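Local coordinates for protein leucine aminopeptidase (Parabacteroides distasonis, PDB 3TC8) that probably acts as a zinc-dependent exopeptidase of the M28 family, an aminopeptidase that removes residues from the N-terminus of peptides, at residues M225-F239 and K296-R309. Numbering follows the deposited sequence.
Sequences MVWSAARDLGYGKYF and KAAGQTVLEVIYNR
Tyr-235 lies flat on the start of segment 296-309: Ala-297 CA stands 3.7 Å from its ring centroid, 9° off the normal, a CH-pi contact over the face. With CG anti to the carbonyl carbon (chi1 -60°), the ring is laid across the helix and its OH meets the aliphatic chain of Lys-296. The small side chain of Ala-297 suits this close approach; its CB also meets Tyr-238 CD2 at 3.5 Å. A serine in place of Tyr-235 would probably uncover Ala-297 and open a gap between Lys-296 and Thr-301.

Thr-301 sits where the helices come close, facing Ala-230, whose methyl permits a CA separation of 5.3 Å. Thr-301 OG1 donates to Ala-297 O at 2.8 Å, satisfying the buried hydroxyl: chi1 -62° places OG1 beside the backbone N and leaves CG2 anti to that N, packing on Val-226 and over a face of Phe-239. Val-305 divides its branches, CG1 to Met-225 CE (selenomethionine) and CG2 to Ala-229 CB at 3.7 Å.

At the exposed end the guanidinium of Arg-309 spans both helices. NH2 forms a salt bridge to Asp-232 OD2, in the guanidinium plane, at 2.8 Å, and NH1 one to Glu-304 OE2 at 2.7 Å, a three-residue network; a water joins NE to the same Asp-232 oxygen. Ala-229 CB lies over one guanidinium face.

Gly-234 ends helix 213-233 in a Schellman motif; at its positive phi a side chain would jam against the preceding carbonyl O. Away from the zinc site, this is helix-helix packing beside strands 195-200 and 262-266, within the alpha/beta fold of M28 peptidases.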
HETATM    1  N   MSE A 225      -6.893  12.997  12.163  1.00 10.78           N
HETATM    2  CA  MSE A 225      -7.862  12.013  12.608  1.00 10.90           C
HETATM    3  C   MSE A 225      -7.208  10.654  12.838  1.00 10.33           C
HETATM    4  O   MSE A 225      -7.451  10.008  13.860  1.00 10.54           O
HETATM    5  CB  MSE A 225      -8.932  11.874  11.545  1.00 11.58           C
HETATM    6  CG  MSE A 225      -9.938  10.717  11.721  1.00 12.71           C
HETATM    7 SE   MSE A 225     -11.307  10.600  10.419  0.75 17.25          SE
HETATM    8  CE  MSE A 225     -10.214  10.283   8.862  1.00 17.73           C
ATOM      9  N   VAL A 226      -6.372  10.218  11.902  1.00  9.86           N
ATOM     10  CA  VAL A 226      -5.704   8.942  12.020  1.00  9.35           C
ATOM     11  C   VAL A 226      -4.693   8.917  13.168  1.00  9.80           C
ATOM     12  O   VAL A 226      -4.678   7.979  13.965  1.00  9.98           O
ATOM     13  CB  VAL A 226      -5.048   8.533  10.643  1.00  9.44           C
ATOM     14  CG1 VAL A 226      -4.162   7.298  10.795  1.00 10.28           C
ATOM     15  CG2 VAL A 226      -6.141   8.326   9.623  1.00 10.38           C
ATOM     16  N   TRP A 227      -3.850   9.961  13.278  1.00  9.60           N
ATOM     17  CA  TRP A 227      -2.851   9.967  14.300  1.00  9.68           C
ATOM     18  C   TRP A 227      -3.494  10.088  15.689  1.00 10.74           C
ATOM     19  O   TRP A 227      -2.986   9.504  16.656  1.00 11.05           O
ATOM     20  CB  TRP A 227      -1.805  11.102  14.060  1.00 10.38           C
ATOM     21  CG  TRP A 227      -0.559  10.643  13.312  1.00  9.64           C
ATOM     22  CD1 TRP A 227       0.680  10.633  13.830  1.00 10.41           C
ATOM     23  CD2 TRP A 227      -0.455  10.020  12.005  1.00  9.27           C
ATOM     24  NE1 TRP A 227       1.566  10.080  12.936  1.00 10.73           N
ATOM     25  CE2 TRP A 227       0.891   9.718  11.804  1.00 10.30           C
ATOM     26  CE3 TRP A 227      -1.352   9.762  10.998  1.00  9.32           C
ATOM     27  CZ2 TRP A 227       1.360   9.084  10.651  1.00 10.44           C
ATOM     28  CZ3 TRP A 227      -0.902   9.113   9.849  1.00  9.99           C
ATOM     29  CH2 TRP A 227       0.441   8.812   9.681  1.00 10.49           C
ATOM     30  N   SER A 228      -4.586  10.826  15.807  1.00 10.73           N
ATOM     31  CA  SER A 228      -5.289  10.928  17.080  1.00 11.50           C
ATOM     32  C   SER A 228      -5.938   9.610  17.461  1.00 10.70           C
ATOM     33  O   SER A 228      -5.889   9.209  18.622  1.00 11.84           O
ATOM     34  CB  SER A 228      -6.350  12.022  16.991  1.00 12.79           C
ATOM     35  OG  SER A 228      -5.738  13.312  17.001  1.00 15.30           O
ATOM     36  N   ALA A 229      -6.556   8.926  16.511  1.00 10.54           N
ATOM     37  CA  ALA A 229      -7.104   7.591  16.782  1.00 11.13           C
ATOM     38  C   ALA A 229      -6.018   6.644  17.264  1.00 10.06           C
ATOM     39  O   ALA A 229      -6.218   5.890  18.210  1.00 10.80           O
ATOM     40  CB  ALA A 229      -7.852   7.023  15.561  1.00 10.94           C
ATOM     41  N   ALA A 230      -4.869   6.662  16.594  1.00  9.91           N
ATOM     42  CA  ALA A 230      -3.774   5.790  16.990  1.00 10.60           C
ATOM     43  C   ALA A 230      -3.378   6.081  18.452  1.00 11.04           C
ATOM     44  O   ALA A 230      -3.136   5.173  19.235  1.00 11.83           O
ATOM     45  CB  ALA A 230      -2.562   6.019  16.068  1.00 10.94           C
ATOM     46  N   ARG A 231      -3.283   7.374  18.788  1.00 11.55           N
ATOM     47  CA  ARG A 231      -2.921   7.746  20.149  0.50 12.92           C
ATOM     48  C   ARG A 231      -3.986   7.269  21.126  1.00 11.82           C
ATOM     49  O   ARG A 231      -3.633   6.703  22.173  1.00 13.81           O
ATOM     50  CB  ARG A 231      -2.721   9.243  20.256  0.50 13.61           C
ATOM     51  CG  ARG A 231      -2.586   9.786  21.683  0.50 16.53           C
ATOM     52  CD  ARG A 231      -2.690  11.334  21.713  0.50 18.75           C
ATOM     53  NE  ARG A 231      -4.020  11.778  21.281  0.50 21.98           N
ATOM     54  CZ  ARG A 231      -4.304  12.926  20.666  0.50 24.85           C
ATOM     55  NH1 ARG A 231      -3.360  13.829  20.430  0.50 28.11           N
ATOM     56  NH2 ARG A 231      -5.552  13.176  20.298  0.50 24.65           N
ATOM     57  N   ASP A 232      -5.246   7.437  20.794  1.00 11.92           N
ATOM     58  CA  ASP A 232      -6.343   6.975  21.673  1.00 12.68           C
ATOM     59  C   ASP A 232      -6.211   5.495  21.960  1.00 12.59           C
ATOM     60  O   ASP A 232      -6.499   5.035  23.063  1.00 14.28           O
ATOM     61  CB  ASP A 232      -7.710   7.198  21.008  1.00 13.09           C
ATOM     62  CG  ASP A 232      -8.088   8.639  20.786  1.00 14.62           C
ATOM     63  OD1 ASP A 232      -7.577   9.520  21.503  1.00 16.88           O
ATOM     64  OD2 ASP A 232      -8.930   8.878  19.853  1.00 16.14           O
ATOM     65  N   LEU A 233      -5.834   4.727  20.936  1.00 11.99           N
ATOM     66  CA  LEU A 233      -5.713   3.266  21.041  1.00 12.35           C
ATOM     67  C   LEU A 233      -4.438   2.772  21.676  1.00 12.98           C
ATOM     68  O   LEU A 233      -4.303   1.549  21.872  1.00 15.67           O
ATOM     69  CB  LEU A 233      -5.845   2.639  19.651  1.00 12.61           C
ATOM     70  CG  LEU A 233      -7.162   2.814  18.952  1.00 13.13           C
ATOM     71  CD1 LEU A 233      -7.037   2.357  17.528  1.00 16.51           C
ATOM     72  CD2 LEU A 233      -8.275   2.100  19.705  1.00 17.82           C
ATOM     73  N   GLY A 234      -3.477   3.649  21.927  1.00 12.33           N
ATOM     74  CA  GLY A 234      -2.226   3.264  22.522  1.00 13.08           C
ATOM     75  C   GLY A 234      -1.113   2.918  21.526  1.00 12.37           C
ATOM     76  O   GLY A 234      -0.142   2.292  21.938  1.00 13.96           O
ATOM     77  N   TYR A 235      -1.239   3.397  20.297  1.00 11.38           N
ATOM     78  CA  TYR A 235      -0.243   3.107  19.251  1.00 11.43           C
ATOM     79  C   TYR A 235       0.614   4.292  18.901  1.00 11.58           C
ATOM     80  O   TYR A 235       1.218   4.360  17.827  1.00 11.73           O
ATOM     81  CB  TYR A 235      -0.934   2.581  18.010  1.00 11.06           C
ATOM     82  CG  TYR A 235      -1.725   1.296  18.239  1.00 10.78           C
ATOM     83  CD1 TYR A 235      -1.140   0.186  18.779  1.00 12.17           C
ATOM     84  CD2 TYR A 235      -3.070   1.198  17.866  1.00 11.43           C
ATOM     85  CE1 TYR A 235      -1.857  -0.996  18.992  1.00 12.36           C
ATOM     86  CE2 TYR A 235      -3.800   0.044  18.084  1.00 11.70           C
ATOM     87  CZ  TYR A 235      -3.187  -1.048  18.647  1.00 12.44           C
ATOM     88  OH  TYR A 235      -3.951  -2.165  18.876  1.00 14.55           O
ATOM     89  N   GLY A 236       0.769   5.232  19.829  1.00 12.86           N
ATOM     90  CA  GLY A 236       1.630   6.384  19.596  1.00 13.72           C
ATOM     91  C   GLY A 236       3.092   6.107  19.438  1.00 14.73           C
ATOM     92  O   GLY A 236       3.802   6.938  18.880  1.00 16.29           O
ATOM     93  N   LYS A 237       3.574   4.931  19.838  1.00 14.13           N
ATOM     94  CA  LYS A 237       4.992   4.600  19.568  1.00 15.17           C
ATOM     95  C   LYS A 237       5.236   4.263  18.104  1.00 12.73           C
ATOM     96  O   LYS A 237       6.371   4.271  17.655  1.00 14.11           O
ATOM     97  CB  LYS A 237       5.504   3.504  20.447  1.00 17.73           C
ATOM     98  CG  LYS A 237       5.000   2.171  20.164  1.00 24.21           C
ATOM     99  CD  LYS A 237       5.286   1.282  21.369  1.00 30.62           C
ATOM    100  CE  LYS A 237       5.079  -0.188  21.069  1.00 32.83           C
ATOM    101  NZ  LYS A 237       6.282  -0.737  20.402  1.00 31.87           N
ATOM    102  N   TYR A 238       4.162   3.976  17.371  1.00 11.57           N
ATOM    103  CA  TYR A 238       4.195   3.786  15.937  1.00 10.70           C
ATOM    104  C   TYR A 238       3.791   5.024  15.166  1.00 10.73           C
ATOM    105  O   TYR A 238       4.456   5.390  14.209  1.00 11.62           O
ATOM    106  CB  TYR A 238       3.308   2.600  15.501  1.00 10.91           C
ATOM    107  CG  TYR A 238       3.768   1.281  16.045  1.00 10.25           C
ATOM    108  CD1 TYR A 238       4.807   0.588  15.431  1.00 11.56           C
ATOM    109  CD2 TYR A 238       3.251   0.769  17.213  1.00 12.45           C
ATOM    110  CE1 TYR A 238       5.256  -0.619  15.960  1.00 11.95           C
ATOM    111  CE2 TYR A 238       3.704  -0.435  17.737  1.00 12.71           C
ATOM    112  CZ  TYR A 238       4.725  -1.098  17.135  1.00 11.82           C
ATOM    113  OH  TYR A 238       5.171  -2.285  17.686  1.00 14.97           O
ATOM    114  N   PHE A 239       2.678   5.654  15.544  1.00 10.55           N
ATOM    115  CA  PHE A 239       2.213   6.871  14.900  1.00 10.17           C
ATOM    116  C   PHE A 239       2.795   8.063  15.610  1.00 11.20           C
ATOM    117  O   PHE A 239       2.208   8.598  16.555  1.00 12.95           O
ATOM    118  CB  PHE A 239       0.686   6.905  14.878  1.00 10.53           C
ATOM    119  CG  PHE A 239       0.080   5.911  13.925  1.00  9.33           C
ATOM    120  CD1 PHE A 239      -0.110   4.579  14.280  1.00  9.59           C
ATOM    121  CD2 PHE A 239      -0.366   6.302  12.671  1.00  9.66           C
ATOM    122  CE1 PHE A 239      -0.666   3.664  13.401  1.00  9.40           C
ATOM    123  CE2 PHE A 239      -0.914   5.413  11.807  1.00  9.88           C
ATOM    124  CZ  PHE A 239      -1.068   4.113  12.177  1.00  9.70           C
ATOM    125  N   LYS A 296      -0.539  -4.806  13.643  1.00  8.92           N
ATOM    126  CA  LYS A 296      -1.685  -4.536  14.507  1.00  9.17           C
ATOM    127  C   LYS A 296      -1.905  -3.046  14.673  1.00  8.87           C
ATOM    128  O   LYS A 296      -3.045  -2.554  14.609  1.00  9.01           O
ATOM    129  CB  LYS A 296      -1.462  -5.211  15.863  1.00 10.02           C
ATOM    130  CG  LYS A 296      -2.597  -4.972  16.873  1.00 10.31           C
ATOM    131  CD  LYS A 296      -3.934  -5.498  16.441  1.00  9.84           C
ATOM    132  CE  LYS A 296      -4.899  -5.539  17.589  1.00 10.38           C
ATOM    133  NZ  LYS A 296      -6.277  -5.936  17.197  1.00 10.74           N
ATOM    134  N   ALA A 297      -0.839  -2.302  14.949  1.00  9.09           N
ATOM    135  CA  ALA A 297      -0.970  -0.860  15.175  1.00  9.13           C
ATOM    136  C   ALA A 297      -1.552  -0.178  13.937  1.00  9.26           C
ATOM    137  O   ALA A 297      -2.465   0.631  14.037  1.00  9.23           O
ATOM    138  CB  ALA A 297       0.382  -0.262  15.538  1.00 11.26           C
ATOM    139  N   ALA A 298      -1.004  -0.490  12.754  1.00  8.29           N
ATOM    140  CA  ALA A 298      -1.512   0.102  11.539  1.00  8.58           C
ATOM    141  C   ALA A 298      -2.938  -0.289  11.276  1.00  8.72           C
ATOM    142  O   ALA A 298      -3.807   0.541  10.955  1.00  8.87           O
ATOM    143  CB  ALA A 298      -0.596  -0.239  10.373  1.00  9.81           C
ATOM    144  N   GLY A 299      -3.202  -1.589  11.315  1.00  8.24           N
ATOM    145  CA  GLY A 299      -4.491  -2.085  10.929  1.00  8.05           C
ATOM    146  C   GLY A 299      -5.619  -1.714  11.871  1.00  7.39           C
ATOM    147  O   GLY A 299      -6.723  -1.389  11.390  1.00  8.42           O
ATOM    148  N   GLN A 300      -5.368  -1.817  13.165  1.00  7.83           N
ATOM    149  CA  GLN A 300      -6.415  -1.478  14.114  1.00  8.61           C
ATOM    150  C   GLN A 300      -6.738   0.008  14.047  1.00  8.61           C
ATOM    151  O   GLN A 300      -7.908   0.378  14.210  1.00  9.46           O
ATOM    152  CB  GLN A 300      -6.005  -1.909  15.531  1.00  8.76           C
ATOM    153  CG  GLN A 300      -7.202  -1.891  16.497  1.00  9.62           C
ATOM    154  CD  GLN A 300      -8.235  -2.899  16.116  1.00  8.68           C
ATOM    155  OE1 GLN A 300      -7.906  -4.062  15.900  1.00 10.72           O
ATOM    156  NE2 GLN A 300      -9.483  -2.483  15.955  1.00 10.62           N
ATOM    157  N   THR A 301      -5.734   0.841  13.844  1.00  8.03           N
ATOM    158  CA  THR A 301      -5.980   2.282  13.695  1.00  8.13           C
ATOM    159  C   THR A 301      -6.875   2.555  12.502  1.00  8.24           C
ATOM    160  O   THR A 301      -7.839   3.333  12.583  1.00  8.95           O
ATOM    161  CB  THR A 301      -4.650   3.058  13.631  1.00  8.77           C
ATOM    162  OG1 THR A 301      -3.936   2.877  14.839  1.00  9.25           O
ATOM    163  CG2 THR A 301      -4.854   4.549  13.353  1.00 10.41           C
ATOM    164  N   VAL A 302      -6.609   1.899  11.343  1.00  7.99           N
ATOM    165  CA  VAL A 302      -7.437   2.126  10.206  1.00  8.05           C
ATOM    166  C   VAL A 302      -8.872   1.676  10.484  1.00  8.51           C
ATOM    167  O   VAL A 302      -9.833   2.348  10.101  1.00  9.17           O
ATOM    168  CB  VAL A 302      -6.843   1.450   8.931  1.00  8.73           C
ATOM    169  CG1 VAL A 302      -7.830   1.484   7.801  1.00 10.07           C
ATOM    170  CG2 VAL A 302      -5.532   2.109   8.539  1.00 10.45           C
ATOM    171  N   LEU A 303      -9.059   0.508  11.100  1.00  8.10           N
ATOM    172  CA  LEU A 303     -10.422   0.078  11.424  1.00  8.66           C
ATOM    173  C   LEU A 303     -11.141   1.110  12.297  1.00  8.29           C
ATOM    174  O   LEU A 303     -12.294   1.413  12.112  1.00  9.17           O
ATOM    175  CB  LEU A 303     -10.399  -1.286  12.148  1.00  8.44           C
ATOM    176  CG  LEU A 303     -10.037  -2.482  11.273  1.00  8.81           C
ATOM    177  CD1 LEU A 303      -9.951  -3.731  12.124  1.00 11.48           C
ATOM    178  CD2 LEU A 303     -11.025  -2.684  10.150  1.00 10.69           C
ATOM    179  N   GLU A 304     -10.455   1.567  13.321  1.00  8.81           N
ATOM    180  CA  GLU A 304     -11.049   2.578  14.223  1.00  9.21           C
ATOM    181  C   GLU A 304     -11.547   3.798  13.464  1.00  8.79           C
ATOM    182  O   GLU A 304     -12.627   4.303  13.739  1.00  9.38           O
ATOM    183  CB  GLU A 304     -10.064   2.958  15.306  1.00  9.88           C
ATOM    184  CG  GLU A 304     -10.619   3.939  16.362  1.00 10.46           C
ATOM    185  CD  GLU A 304     -11.630   3.288  17.312  1.00 11.63           C
ATOM    186  OE1 GLU A 304     -11.585   2.054  17.508  1.00 13.65           O
ATOM    187  OE2 GLU A 304     -12.436   4.023  17.938  1.00 13.18           O
ATOM    188  N   VAL A 305     -10.764   4.269  12.500  1.00  8.95           N
ATOM    189  CA  VAL A 305     -11.076   5.429  11.751  0.50  8.46           C
ATOM    190  C   VAL A 305     -12.278   5.212  10.819  1.00  9.30           C
ATOM    191  O   VAL A 305     -13.229   6.032  10.750  1.00 10.34           O
ATOM    192  CB  VAL A 305      -9.805   5.849  11.005  0.50  8.71           C
ATOM    193  CG1 VAL A 305     -10.110   6.931   9.970  0.50  8.72           C
ATOM    194  CG2 VAL A 305      -8.770   6.310  12.019  0.50  8.68           C
ATOM    195  N   ILE A 306     -12.269   4.108  10.062  1.00  8.74           N
ATOM    196  CA  ILE A 306     -13.312   3.913   9.080  1.00  9.31           C
ATOM    197  C   ILE A 306     -14.644   3.502   9.712  1.00  9.17           C
ATOM    198  O   ILE A 306     -15.685   3.779   9.144  1.00 11.01           O
ATOM    199  CB  ILE A 306     -12.909   2.956   7.925  1.00  9.28           C
ATOM    200  CG1 ILE A 306     -12.772   1.493   8.418  1.00  9.51           C
ATOM    201  CG2 ILE A 306     -11.622   3.453   7.253  1.00 10.78           C
ATOM    202  CD1 ILE A 306     -12.401   0.494   7.356  1.00 10.65           C
ATOM    203  N   TYR A 307     -14.600   2.825  10.855  1.00  9.11           N
ATOM    204  CA  TYR A 307     -15.823   2.455  11.554  1.00  9.04           C
ATOM    205  C   TYR A 307     -16.296   3.518  12.505  1.00  9.97           C
ATOM    206  O   TYR A 307     -17.492   3.506  12.838  1.00 12.19           O
ATOM    207  CB  TYR A 307     -15.603   1.181  12.376  1.00  9.74           C
ATOM    208  CG  TYR A 307     -15.678  -0.094  11.561  1.00  9.86           C
ATOM    209  CD1 TYR A 307     -14.592  -0.556  10.809  1.00  9.70           C
ATOM    210  CD2 TYR A 307     -16.820  -0.845  11.539  1.00 10.25           C
ATOM    211  CE1 TYR A 307     -14.662  -1.737  10.084  1.00 10.19           C
ATOM    212  CE2 TYR A 307     -16.912  -2.026  10.792  1.00 10.36           C
ATOM    213  CZ  TYR A 307     -15.841  -2.476  10.038  1.00 10.11           C
ATOM    214  OH  TYR A 307     -15.834  -3.642   9.335  1.00 11.35           O
ATOM    215  N   ASN A 308     -15.409   4.342  13.044  1.00 10.15           N
ATOM    216  CA  ASN A 308     -15.715   5.014  14.282  1.00  9.67           C
ATOM    217  C   ASN A 308     -15.069   6.380  14.464  1.00 10.41           C
ATOM    218  O   ASN A 308     -15.026   6.864  15.589  1.00 11.08           O
ATOM    219  CB  ASN A 308     -15.341   4.110  15.460  1.00 10.69           C
ATOM    220  CG  ASN A 308     -16.010   4.473  16.755  1.00 10.52           C
ATOM    221  OD1 ASN A 308     -17.192   4.868  16.776  1.00 12.12           O
ATOM    222  ND2 ASN A 308     -15.308   4.264  17.844  1.00 10.86           N
ATOM    223  N   ARG A 309     -14.651   7.035  13.380  1.00 10.42           N
ATOM    224  CA  ARG A 309     -14.277   8.469  13.414  1.00 11.90           C
ATOM    225  C   ARG A 309     -14.906   9.173  12.235  1.00 14.31           C
ATOM    226  O   ARG A 309     -15.684   8.566  11.518  1.00 16.33           O
ATOM    227  CB  ARG A 309     -12.779   8.667  13.435  1.00 12.21           C
ATOM    228  CG  ARG A 309     -12.081   8.192  14.665  1.00 12.48           C
ATOM    229  CD  ARG A 309     -12.454   9.039  15.907  1.00 13.07           C
ATOM    230  NE  ARG A 309     -11.656   8.652  17.061  1.00 13.84           N
ATOM    231  CZ  ARG A 309     -11.766   7.511  17.730  1.00 12.50           C
ATOM    232  NH1 ARG A 309     -12.753   6.684  17.453  1.00 12.35           N
ATOM    233  NH2 ARG A 309     -10.907   7.218  18.725  1.00 14.50           N
ATOM    234  OXT ARG A 309     -14.715  10.397  12.075  1.00 16.40           O
TER
HETATM  235  O   HOH W   1      -9.723  10.672  18.158  1.00 17.27           O